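Local coordinates for protein beta sliding clamp (Borrelia burgdorferi, PDB 6DJ8) that probably encircles DNA as a ring-shaped head-to-tail homodimer and tethers DNA polymerases and other proteins to it for processive replication, at residues R36-I41 with K128-S133; L306-L311 with E342-N347. One frame throughout, in Å; residues are numbered along the deposited sequence.

Contact 1 of 2, residues R36-I41 with K128-S133; sequences RNMNDI and KEPTFS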
loop_
_atom_site.group_PDB
_atom_site.type_symbol
_atom_site.label_atom_id
_atom_site.label_comp_id
_atom_site.label_asym_id
_atom_site.label_seq_id
_atom_site.Cartn_x
_atom_site.Cartn_y
_atom_site.Cartn_z
ATOM N N ARG A 36 3.735 -19.431 -7.094
ATOM C CA ARG A 36 3.040 -19.542 -8.367
ATOM C C ARG A 36 1.649 -20.131 -8.178
ATOM O O ARG A 36 0.654 -19.402 -8.191
ATOM C CB ARG A 36 3.845 -20.389 -9.356
ATOM C CG ARG A 36 5.067 -19.676 -9.904
ATOM C CD ARG A 36 5.530 -20.267 -11.231
ATOM N NE ARG A 36 5.866 -21.685 -11.141
ATOM C CZ ARG A 36 6.928 -22.163 -10.499
ATOM N NH1 ARG A 36 7.752 -21.343 -9.869
ATOM N NH2 ARG A 36 7.157 -23.468 -10.471
ATOM N N ASN A 37 1.573 -21.444 -7.988
ATOM C CA ASN A 37 0.305 -22.154 -8.015
ATOM C C ASN A 37 0.299 -23.205 -6.913
ATOM O O ASN A 37 1.340 -23.756 -6.545
ATOM C CB ASN A 37 0.022 -22.758 -9.404
ATOM C CG ASN A 37 0.122 -24.267 -9.429
ATOM O OD1 ASN A 37 -0.802 -24.968 -9.021
ATOM N ND2 ASN A 37 1.241 -24.778 -9.941
ATOM N N MET A 38 -0.894 -23.436 -6.363
ATOM C CA MET A 38 -1.074 -24.338 -5.234
ATOM C C MET A 38 -0.619 -25.764 -5.525
ATOM O O MET A 38 -0.254 -26.486 -4.590
ATOM C CB MET A 38 -2.554 -24.298 -4.852
ATOM C CG MET A 38 -3.055 -25.362 -3.924
ATOM S SD MET A 38 -4.840 -25.140 -3.766
ATOM C CE MET A 38 -5.195 -26.298 -2.468
ATOM N N ASN A 39 -0.581 -26.173 -6.793
ATOM C CA ASN A 39 -0.081 -27.492 -7.163
ATOM C C ASN A 39 1.425 -27.538 -7.335
ATOM O O ASN A 39 1.951 -28.611 -7.638
ATOM C CB ASN A 39 -0.733 -27.998 -8.451
ATOM C CG ASN A 39 -2.145 -28.473 -8.229
ATOM O OD1 ASN A 39 -2.513 -28.833 -7.113
ATOM N ND2 ASN A 39 -2.940 -28.496 -9.292
ATOM N N ASP A 40 2.120 -26.423 -7.154
ATOM C CA ASP A 40 3.555 -26.354 -7.409
ATOM C C ASP A 40 4.352 -26.712 -6.158
ATOM O O ASP A 40 4.286 -26.004 -5.149
ATOM C CB ASP A 40 3.915 -24.945 -7.860
ATOM C CG ASP A 40 5.372 -24.803 -8.190
ATOM O OD1 ASP A 40 6.065 -25.836 -8.301
ATOM O OD2 ASP A 40 5.827 -23.648 -8.275
ATOM N N ILE A 41 5.168 -27.763 -6.251
ATOM C CA ILE A 41 5.949 -28.166 -5.088
ATOM C C ILE A 41 6.970 -27.104 -4.706
ATOM O O ILE A 41 7.392 -27.056 -3.545
ATOM C CB ILE A 41 6.656 -29.517 -5.306
ATOM C CG1 ILE A 41 7.684 -29.425 -6.428
ATOM C CG2 ILE A 41 5.660 -30.638 -5.574
ATOM C CD1 ILE A 41 8.645 -30.587 -6.417
ATOM N N LYS A 128 -9.396 -27.166 6.724
ATOM C CA LYS A 128 -8.844 -28.320 6.024
ATOM C C LYS A 128 -7.934 -27.797 4.929
ATOM O O LYS A 128 -8.400 -27.106 4.016
ATOM C CB LYS A 128 -9.940 -29.218 5.432
ATOM C CG LYS A 128 -10.809 -29.900 6.465
ATOM C CD LYS A 128 -11.697 -30.977 5.827
ATOM C CE LYS A 128 -12.567 -31.665 6.872
ATOM N NZ LYS A 128 -13.609 -32.575 6.272
ATOM N N GLU A 129 -6.649 -28.136 5.018
ATOM C CA GLU A 129 -5.644 -27.667 4.065
ATOM C C GLU A 129 -5.075 -28.852 3.300
ATOM O O GLU A 129 -4.403 -29.717 3.898
ATOM C CB GLU A 129 -4.529 -26.913 4.782
ATOM C CG GLU A 129 -4.955 -25.560 5.364
ATOM C CD GLU A 129 -5.216 -24.504 4.283
ATOM O OE1 GLU A 129 -4.921 -24.762 3.089
ATOM O OE2 GLU A 129 -5.706 -23.399 4.634
ATOM N N PRO A 130 -5.313 -28.938 2.001
ATOM C CA PRO A 130 -4.757 -30.046 1.227
ATOM C C PRO A 130 -3.243 -29.976 1.192
ATOM O O PRO A 130 -2.645 -28.899 1.266
ATOM C CB PRO A 130 -5.375 -29.887 -0.170
ATOM C CG PRO A 130 -6.047 -28.531 -0.174
ATOM C CD PRO A 130 -6.405 -28.285 1.268
ATOM N N THR A 131 -2.633 -31.153 1.132
ATOM C CA THR A 131 -1.184 -31.313 1.154
ATOM C C THR A 131 -0.714 -32.085 -0.066
ATOM O O THR A 131 -1.508 -32.655 -0.815
ATOM C CB THR A 131 -0.730 -32.041 2.425
ATOM O OG1 THR A 131 -1.329 -33.349 2.447
ATOM C CG2 THR A 131 -1.148 -31.268 3.662
ATOM N N PHE A 132 0.602 -32.101 -0.261
ATOM C CA PHE A 132 1.144 -32.940 -1.312
ATOM C C PHE A 132 1.195 -34.386 -0.848
ATOM O O PHE A 132 1.078 -34.688 0.342
ATOM C CB PHE A 132 2.529 -32.445 -1.728
ATOM C CG PHE A 132 2.480 -31.193 -2.539
ATOM C CD1 PHE A 132 2.433 -29.955 -1.920
ATOM C CD2 PHE A 132 2.428 -31.252 -3.925
ATOM C CE1 PHE A 132 2.349 -28.792 -2.665
ATOM C CE2 PHE A 132 2.350 -30.093 -4.680
ATOM C CZ PHE A 132 2.310 -28.862 -4.049
ATOM N N SER A 133 1.326 -35.287 -1.819
ATOM C CA SER A 133 1.511 -36.702 -1.543
ATOM C C SER A 133 2.893 -36.939 -0.948
ATOM O O SER A 133 3.806 -36.120 -1.092
ATOM C CB SER A 133 1.327 -37.534 -2.816
#

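Contact 2 of 2, residues L306-L311 with E342-N347; sequences LTFSEL and EVMAIN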
loop_
_atom_site.group_PDB
_atom_site.type_symbol
_atom_site.label_atom_id
_atom_site.label_comp_id
_atom_site.label_asym_id
_atom_site.label_seq_id
_atom_site.Cartn_x
_atom_site.Cartn_y
_atom_site.Cartn_z
ATOM N N LEU A 306 23.840 18.766 -9.710
ATOM C CA LEU A 306 24.367 19.317 -8.469
ATOM C C LEU A 306 25.384 20.396 -8.785
ATOM O O LEU A 306 26.246 20.204 -9.645
ATOM C CB LEU A 306 25.070 18.247 -7.621
ATOM C CG LEU A 306 24.277 17.029 -7.179
ATOM C CD1 LEU A 306 25.159 16.077 -6.389
ATOM C CD2 LEU A 306 23.095 17.506 -6.358
ATOM N N THR A 307 25.311 21.518 -8.072
ATOM C CA THR A 307 26.340 22.545 -8.182
ATOM C C THR A 307 26.918 22.820 -6.804
ATOM O O THR A 307 26.203 23.297 -5.909
ATOM C CB THR A 307 25.801 23.830 -8.804
ATOM O OG1 THR A 307 25.257 23.523 -10.083
ATOM C CG2 THR A 307 26.957 24.851 -8.994
ATOM N N PHE A 308 28.212 22.521 -6.644
ATOM C CA PHE A 308 28.947 22.782 -5.414
ATOM C C PHE A 308 29.675 24.117 -5.541
ATOM O O PHE A 308 30.491 24.298 -6.452
ATOM C CB PHE A 308 29.977 21.688 -5.129
ATOM C CG PHE A 308 29.395 20.377 -4.685
ATOM C CD1 PHE A 308 28.964 19.448 -5.605
ATOM C CD2 PHE A 308 29.328 20.061 -3.341
ATOM C CE1 PHE A 308 28.459 18.242 -5.185
ATOM C CE2 PHE A 308 28.841 18.862 -2.927
ATOM C CZ PHE A 308 28.397 17.954 -3.845
ATOM N N SER A 309 29.394 25.031 -4.618
ATOM C CA SER A 309 30.145 26.269 -4.461
ATOM C C SER A 309 30.437 26.444 -2.979
ATOM O O SER A 309 29.939 25.692 -2.137
ATOM C CB SER A 309 29.377 27.475 -5.021
ATOM O OG SER A 309 28.190 27.700 -4.277
ATOM N N GLU A 310 31.264 27.436 -2.654
ATOM C CA GLU A 310 31.643 27.641 -1.261
ATOM C C GLU A 310 30.436 28.004 -0.399
ATOM O O GLU A 310 30.338 27.578 0.757
ATOM C CB GLU A 310 32.729 28.707 -1.162
ATOM C CG GLU A 310 33.132 29.094 0.258
ATOM C CD GLU A 310 34.455 29.877 0.275
ATOM O OE1 GLU A 310 35.079 29.997 -0.806
ATOM O OE2 GLU A 310 34.875 30.349 1.360
ATOM N N LEU A 311 29.507 28.793 -0.931
ATOM C CA LEU A 311 28.400 29.236 -0.097
ATOM C C LEU A 311 27.202 28.299 -0.113
ATOM O O LEU A 311 26.389 28.355 0.817
ATOM C CB LEU A 311 27.939 30.639 -0.507
ATOM C CG LEU A 311 28.958 31.751 -0.260
ATOM C CD1 LEU A 311 28.308 33.099 -0.491
ATOM C CD2 LEU A 311 29.568 31.657 1.138
ATOM N N GLU A 342 32.008 23.361 -9.097
ATOM C CA GLU A 342 31.852 22.089 -9.785
ATOM C C GLU A 342 30.377 21.821 -10.029
ATOM O O GLU A 342 29.574 21.863 -9.093
ATOM C CB GLU A 342 32.458 20.938 -8.977
ATOM C CG GLU A 342 33.981 21.008 -8.864
ATOM C CD GLU A 342 34.678 20.795 -10.195
ATOM O OE1 GLU A 342 34.298 19.860 -10.937
ATOM O OE2 GLU A 342 35.606 21.565 -10.499
ATOM N N VAL A 343 30.033 21.541 -11.281
ATOM C CA VAL A 343 28.687 21.156 -11.675
ATOM C C VAL A 343 28.749 19.718 -12.161
ATOM O O VAL A 343 29.640 19.360 -12.938
ATOM C CB VAL A 343 28.124 22.076 -12.772
ATOM C CG1 VAL A 343 26.683 21.690 -13.079
ATOM C CG2 VAL A 343 28.225 23.543 -12.360
ATOM N N MET A 344 27.826 18.900 -11.674
ATOM C CA MET A 344 27.815 17.480 -12.083
ATOM C C MET A 344 26.396 16.924 -12.030
ATOM O O MET A 344 25.581 17.442 -11.310
ATOM C CB MET A 344 28.667 16.656 -11.126
ATOM C CG MET A 344 28.116 16.690 -9.748
ATOM S SD MET A 344 28.922 15.567 -8.663
ATOM C CE MET A 344 30.553 16.290 -8.627
ATOM N N ALA A 345 26.161 15.897 -12.822
ATOM C CA ALA A 345 24.893 15.197 -12.828
ATOM C C ALA A 345 25.067 13.863 -12.119
ATOM O O ALA A 345 26.113 13.210 -12.246
ATOM C CB ALA A 345 24.390 14.979 -14.259
ATOM N N ILE A 346 24.032 13.458 -11.383
ATOM C CA ILE A 346 24.056 12.226 -10.606
ATOM C C ILE A 346 22.666 11.613 -10.631
ATOM O O ILE A 346 21.662 12.318 -10.754
ATOM C CB ILE A 346 24.509 12.466 -9.154
ATOM C CG1 ILE A 346 24.811 11.141 -8.463
ATOM C CG2 ILE A 346 23.460 13.227 -8.377
ATOM C CD1 ILE A 346 25.403 11.303 -7.083
ATOM N N ASN A 347 22.622 10.286 -10.559
ATOM C CA ASN A 347 21.364 9.545 -10.451
ATOM C C ASN A 347 20.762 9.779 -9.074
ATOM O O ASN A 347 21.306 9.323 -8.061
ATOM C CB ASN A 347 21.648 8.064 -10.687
ATOM C CG ASN A 347 20.390 7.206 -10.651
ATOM O OD1 ASN A 347 19.581 7.309 -9.736
ATOM N ND2 ASN A 347 20.249 6.330 -11.639
#

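Contact 1 of 2, residues R36-I41 with K128-S133
F132 carries this contact, with M38 second and P130 third. F132 points at the loop 36-41. Its CG is anti to its own carbonyl carbon, chi1 -74°, and this turns the ring toward the loop, its CE2-CZ end against the turn backbone. N39 O lies at the edge, near the ring plane, 3.3 Å from F132 CE2. F132 CZ reaches M38 O at 3.5 Å. I41 CG2 also comes within 3.5 Å of F132 CE2, the two side chains crossing at about a right angle.

M38 reaches out by being extended. Its CG is anti to the backbone N, chi1 167°, and the chain stays straight to the methyl. Of the side chain, only the methyl meets the other segment: M38 CE presses on P130 CG at 3.3 Å, a tight contact for two carbons. No hydrogen bond joins the segments.

The loop is shaped from within. A type I turn runs from N37 to D40, closed by D40 N to N37 O at 2.8 Å. N37 OD1 also accepts from N39 N, which makes an Asx turn. M38 and P130 further touch T322 and R324 of the second subunit. This is surface packing of a connecting loop against the end of strand 126-130 in the N-terminal domain, at the dimer interface, where that strand's sheet runs on into the second subunit, as in the head-to-tail clamp ring.

Contact 2 of 2, residues L306-L311 with E342-N347
Four backbone hydrogen bonds join 306-308 to 342-344. L306 and M344 form one hydrogen-bonded antiparallel pair. L306 N donates to M344 O at 2.7 Å, nearly along the C=O axis. M344 N returns a bond to L306 O at 2.9 Å. F308 and E342 form the next such pair. F308 N gives to E342 O at 2.9 Å, while the return bond, E342 N to F308 O, is longer at 3.2 Å. Between them sits the non-hydrogen-bonded pair T307 and V343. There the CA-H groups of V343 and T307 point at L306 O and E342 O. I346 bonded to L304 continues the pairing.

The side chains divide between two faces. T307 and V343 share one and lie side by side, pointing the same way. T307 OG1 is 3.7 Å from V343 CG2, and the T307 methyl also rests on that branch.

L306, F308, E342 and M344 share the other face. L306 CB meets M344 CG at 4.0 Å. L306 CD1 goes further along the strand to I346 CG2, at 3.9 Å, crossing it obliquely. M344 takes the crowded position at chi1, 63°, stays extended at chi2 and bends at chi3. M344 SD lies 4.4 Å from F308 CE1, a loose approach. The F308 ring meets those of F367 and Y337. The carboxylate of E342 turns away, and E342 OE1 is hydrogen-bonded to S369 OG.

N347 ends the strand as N-cap of helix 348-355. On the strand's other side A345 bonds M390. This is antiparallel pairing of neighbouring strands in the C-terminal domain of the beta clamp fold.

The two contacts sit in the N-terminal and C-terminal domains, on opposite sides of the chain's centre. Their centres are about 56 Å apart and they share no element. Contact 1 is a surface contact between a loop and a strand end. It depends on side-chain packing against turn backbone. Contact 2 is partly buried and joins two neighbouring strands of one sheet. Backbone hydrogen bonds set its register, and apolar side chains pack on the face of L306, F308 and M344, which E342 shares. The surroundings differ too. Near contact 1, K128 pairs with a strand of the second subunit, and E129 makes a salt bridge to R324 of that subunit. Contact 2 touches no other chain of the assembly.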